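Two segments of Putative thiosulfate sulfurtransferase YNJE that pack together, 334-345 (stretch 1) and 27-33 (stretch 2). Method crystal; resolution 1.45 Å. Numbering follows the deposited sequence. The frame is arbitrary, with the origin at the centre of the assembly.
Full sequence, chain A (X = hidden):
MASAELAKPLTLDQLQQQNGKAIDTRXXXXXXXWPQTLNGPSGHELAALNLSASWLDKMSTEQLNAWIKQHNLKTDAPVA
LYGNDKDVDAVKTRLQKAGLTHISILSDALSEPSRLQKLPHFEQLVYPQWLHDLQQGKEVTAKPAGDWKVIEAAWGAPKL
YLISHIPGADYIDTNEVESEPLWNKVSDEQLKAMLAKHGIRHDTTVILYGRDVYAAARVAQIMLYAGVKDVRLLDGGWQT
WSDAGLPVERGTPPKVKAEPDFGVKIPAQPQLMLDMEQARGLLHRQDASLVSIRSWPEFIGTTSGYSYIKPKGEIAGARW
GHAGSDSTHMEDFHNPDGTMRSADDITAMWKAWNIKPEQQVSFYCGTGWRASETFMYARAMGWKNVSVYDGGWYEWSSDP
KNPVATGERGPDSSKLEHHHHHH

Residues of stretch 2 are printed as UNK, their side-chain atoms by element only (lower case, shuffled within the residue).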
# COMPACT_ATOMS: atom_id res chain seq x y z
N HIS A 334 1.77 -0.33 7.43
CA HIS A 334 0.95 -1.55 7.52
C HIS A 334 0.13 -1.57 8.79
O HIS A 334 0.58 -1.09 9.83
CB HIS A 334 1.80 -2.80 7.55
CG HIS A 334 2.62 -3.03 6.32
ND1 HIS A 334 3.72 -3.86 6.32
CD2 HIS A 334 2.51 -2.54 5.07
CE1 HIS A 334 4.27 -3.85 5.12
NE2 HIS A 334 3.54 -3.07 4.33
N ASN A 335 -1.10 -2.06 8.67
CA ASN A 335 -1.94 -2.47 9.79
C ASN A 335 -1.40 -3.75 10.42
O ASN A 335 -0.49 -4.39 9.87
CB ASN A 335 -3.38 -2.70 9.29
CG ASN A 335 -4.06 -1.44 8.82
OD1 ASN A 335 -4.72 -1.43 7.77
ND2 ASN A 335 -3.90 -0.38 9.55
N PRO A 336 -2.01 -4.19 11.53
CA PRO A 336 -1.50 -5.40 12.18
C PRO A 336 -1.64 -6.66 11.34
O PRO A 336 -0.97 -7.64 11.64
CB PRO A 336 -2.36 -5.48 13.43
CG PRO A 336 -2.62 -4.06 13.79
CD PRO A 336 -2.89 -3.43 12.44
N ASP A 337 -2.50 -6.64 10.32
CA ASP A 337 -2.66 -7.77 9.40
C ASP A 337 -1.90 -7.61 8.09
O ASP A 337 -2.08 -8.41 7.16
CB ASP A 337 -4.16 -8.01 9.12
CG ASP A 337 -4.82 -6.84 8.41
OD1 ASP A 337 -4.10 -5.85 8.11
OD2 ASP A 337 -6.04 -6.96 8.14
N GLY A 338 -1.06 -6.58 7.99
CA GLY A 338 -0.20 -6.40 6.85
C GLY A 338 -0.77 -5.55 5.72
O GLY A 338 -0.07 -5.24 4.79
N THR A 339 -2.04 -5.17 5.86
CA THR A 339 -2.70 -4.34 4.87
C THR A 339 -2.30 -2.88 4.98
O THR A 339 -1.75 -2.47 5.98
CB THR A 339 -4.25 -4.48 5.00
OG1 THR A 339 -4.68 -4.05 6.30
CG2 THR A 339 -4.67 -5.92 4.73
N MSE A 340 -2.60 -2.09 3.95
CA MSE A 340 -2.22 -0.69 3.93
C MSE A 340 -2.94 0.07 5.01
O MSE A 340 -4.18 0.03 5.13
CB MSE A 340 -2.56 -0.06 2.56
CG MSE A 340 -2.02 1.37 2.41
SE MSE A 340 -2.86 2.37 1.02
CE MSE A 340 -4.54 2.65 1.93
N ARG A 341 -2.17 0.84 5.81
CA ARG A 341 -2.76 1.74 6.82
C ARG A 341 -3.65 2.79 6.17
O ARG A 341 -3.52 3.07 4.98
CB ARG A 341 -1.66 2.47 7.59
CG ARG A 341 -0.93 1.58 8.55
CD ARG A 341 0.14 2.40 9.24
NE ARG A 341 -0.43 3.34 10.19
CZ ARG A 341 0.21 4.37 10.72
NH1 ARG A 341 1.47 4.64 10.37
NH2 ARG A 341 -0.41 5.13 11.61
N SER A 342 -4.55 3.37 6.96
CA SER A 342 -5.50 4.33 6.40
C SER A 342 -4.83 5.49 5.68
O SER A 342 -3.78 6.00 6.12
CB SER A 342 -6.46 4.83 7.46
OG SER A 342 -6.11 6.07 7.98
N ALA A 343 -5.48 5.94 4.62
CA ALA A 343 -4.97 7.03 3.82
C ALA A 343 -4.79 8.27 4.67
O ALA A 343 -3.81 8.99 4.49
CB ALA A 343 -5.91 7.33 2.70
N ASP A 344 -5.70 8.50 5.62
CA ASP A 344 -5.59 9.69 6.46
C ASP A 344 -4.29 9.62 7.26
O ASP A 344 -3.63 10.62 7.47
CB ASP A 344 -6.79 9.77 7.43
CG ASP A 344 -8.05 10.32 6.78
OD1 ASP A 344 -8.02 10.80 5.63
OD2 ASP A 344 -9.10 10.26 7.45
N ASP A 345 -3.95 8.44 7.76
CA ASP A 345 -2.77 8.30 8.58
C ASP A 345 -1.48 8.46 7.75
O ASP A 345 -0.56 9.14 8.17
CB ASP A 345 -2.80 6.97 9.30
CG ASP A 345 -3.99 6.84 10.25
OD1 ASP A 345 -4.66 7.87 10.53
OD2 ASP A 345 -4.25 5.70 10.71
N UNK A 27 -12.94 -4.84 8.41
CA UNK A 27 -11.61 -4.90 7.79
C UNK A 27 -11.38 -3.70 6.87
O UNK A 27 -12.31 -3.08 6.34
c UNK A 27 -11.67 -6.20 6.98
c UNK A 27 -13.69 -6.09 8.21
c UNK A 27 -12.65 -7.03 7.69
N UNK A 28 -10.12 -3.40 6.64
CA UNK A 28 -9.77 -2.19 5.91
C UNK A 28 -10.25 -2.17 4.46
O UNK A 28 -10.47 -1.13 3.90
o UNK A 28 -7.52 -2.90 5.30
c UNK A 28 -8.27 -1.92 5.98
N UNK A 29 -10.43 -3.34 3.85
CA UNK A 29 -10.92 -3.38 2.51
C UNK A 29 -12.23 -2.63 2.39
O UNK A 29 -12.43 -1.86 1.46
c UNK A 29 -11.12 -4.80 2.06
N UNK A 30 -13.09 -2.82 3.37
CA UNK A 30 -14.42 -2.18 3.34
C UNK A 30 -14.30 -0.71 3.74
O UNK A 30 -14.94 0.15 3.15
c UNK A 30 -15.31 -5.40 4.73
c UNK A 30 -15.38 -6.74 4.37
c UNK A 30 -15.75 -4.78 2.49
c UNK A 30 -15.62 -7.09 3.06
c UNK A 30 -15.52 -4.42 3.80
c UNK A 30 -15.42 -2.97 4.18
c UNK A 30 -15.81 -6.11 2.11
N UNK A 31 -13.51 -0.42 4.73
CA UNK A 31 -13.20 0.96 5.09
C UNK A 31 -12.69 1.72 3.86
O UNK A 31 -13.07 2.85 3.62
c UNK A 31 -10.72 4.80 7.43
c UNK A 31 -11.67 2.34 6.64
c UNK A 31 -12.16 0.98 6.21
o UNK A 31 -10.26 6.05 7.84
c UNK A 31 -12.34 3.12 7.54
c UNK A 31 -10.02 4.09 6.53
c UNK A 31 -11.88 4.33 7.95
c UNK A 31 -10.50 2.84 6.12
N UNK A 32 -11.81 1.09 3.09
CA UNK A 32 -11.20 1.74 1.93
C UNK A 32 -12.20 2.05 0.81
O UNK A 32 -11.95 2.91 -0.03
n UNK A 32 -7.99 -0.15 1.93
c UNK A 32 -8.86 0.80 2.25
c UNK A 32 -10.07 0.90 1.35
o UNK A 32 -8.66 1.62 3.16
N UNK A 33 -13.29 1.29 0.75
CA UNK A 33 -14.28 1.50 -0.30
C UNK A 33 -14.88 0.26 -0.92
O UNK A 33 -15.90 0.38 -1.59
O HOH W 1 -5.95 -1.46 3.63
O HOH W 2 -7.63 -5.02 7.05
O HOH W 3 -8.48 7.38 5.71
O HOH W 4 -6.72 1.50 5.09
O HOH W 5 -7.75 4.35 3.49

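Position 27 carries three side-chain carbons that close a ring onto the backbone N, and they barely meet stretch 1; the ring identifies Pro27. As the N-cap it precedes the helix, and its carbonyl O accepts from the backbone N of position 30 at 3.1 Å; a ring that fixes phi, here -58°, suits such a start.

Position 28 has one carbon followed by one oxygen, with no second branch, and that oxygen lies 3.2 Å from Thr339 OG1: this is Ser28. Its CA-to-CB bond points toward stretch 1. So small a side chain fits where the CA atoms of the stretches come nearest, those of Ser28 and Thr339 being 7.5 Å apart, and its hydroxyl also reaches water 1, with OG 2.7 Å from the water O.

Position 29 shows a single carbon, which points sideways and touches nothing of stretch 1, hence Ala29. A methyl group is readily accommodated in a helix.

Position 30 bears one carbon and then a ring of six carbons without a heteroatom, staying at least 10.0 Å from stretch 1, so it is Phe30.

At position 31 a six-carbon ring follows one carbon and carries an oxygen; a ring carbon comes 3.8 Å from Ser342 CB, an oblique approach. This is Tyr31, and the carbon is CE2. The CA-to-CB bond points toward stretch 1, and chi1 is in t. The ring supplies nonpolar surface, while OH accepts from water 3 at 3.1 Å; the O of that water in turn accepts from Asp344 N at 3.0 Å.

Position 32 has two carbons, the second bearing one oxygen and one nitrogen; the oxygen lies 4.4 Å from CE of the selenomethionine Met340. This is the amide of Asn32. The amide both gives and receives: ND2 donates to the O of water 1 at 3.0 Å, and OD1 accepts from the O of water 5 at 2.9 Å. Water 5 accepts from Ala343 N, its O 3.0 Å away.

Position 33 has no side-chain atoms and no contact with stretch 1: Gly33. Its phi of 139° closes a Schellman motif, with Gly33 N bonded to Phe30 O at 3.1 Å and weakly to Ala29 O at 3.3 Å. A CB would be jammed against the preceding carbonyl O.

The contact buries 233 Å² and depends heavily on water. Water 2 accepts from Ser28 N at 3.0 Å from its O and donates to Asp337 OD2, 2.7 Å from that O. Tyr31 against Ser342 adds direct packing, and bridging waters join the polar groups across the remaining gap.

Stretch 2, residues 27-33: PSAFYNG
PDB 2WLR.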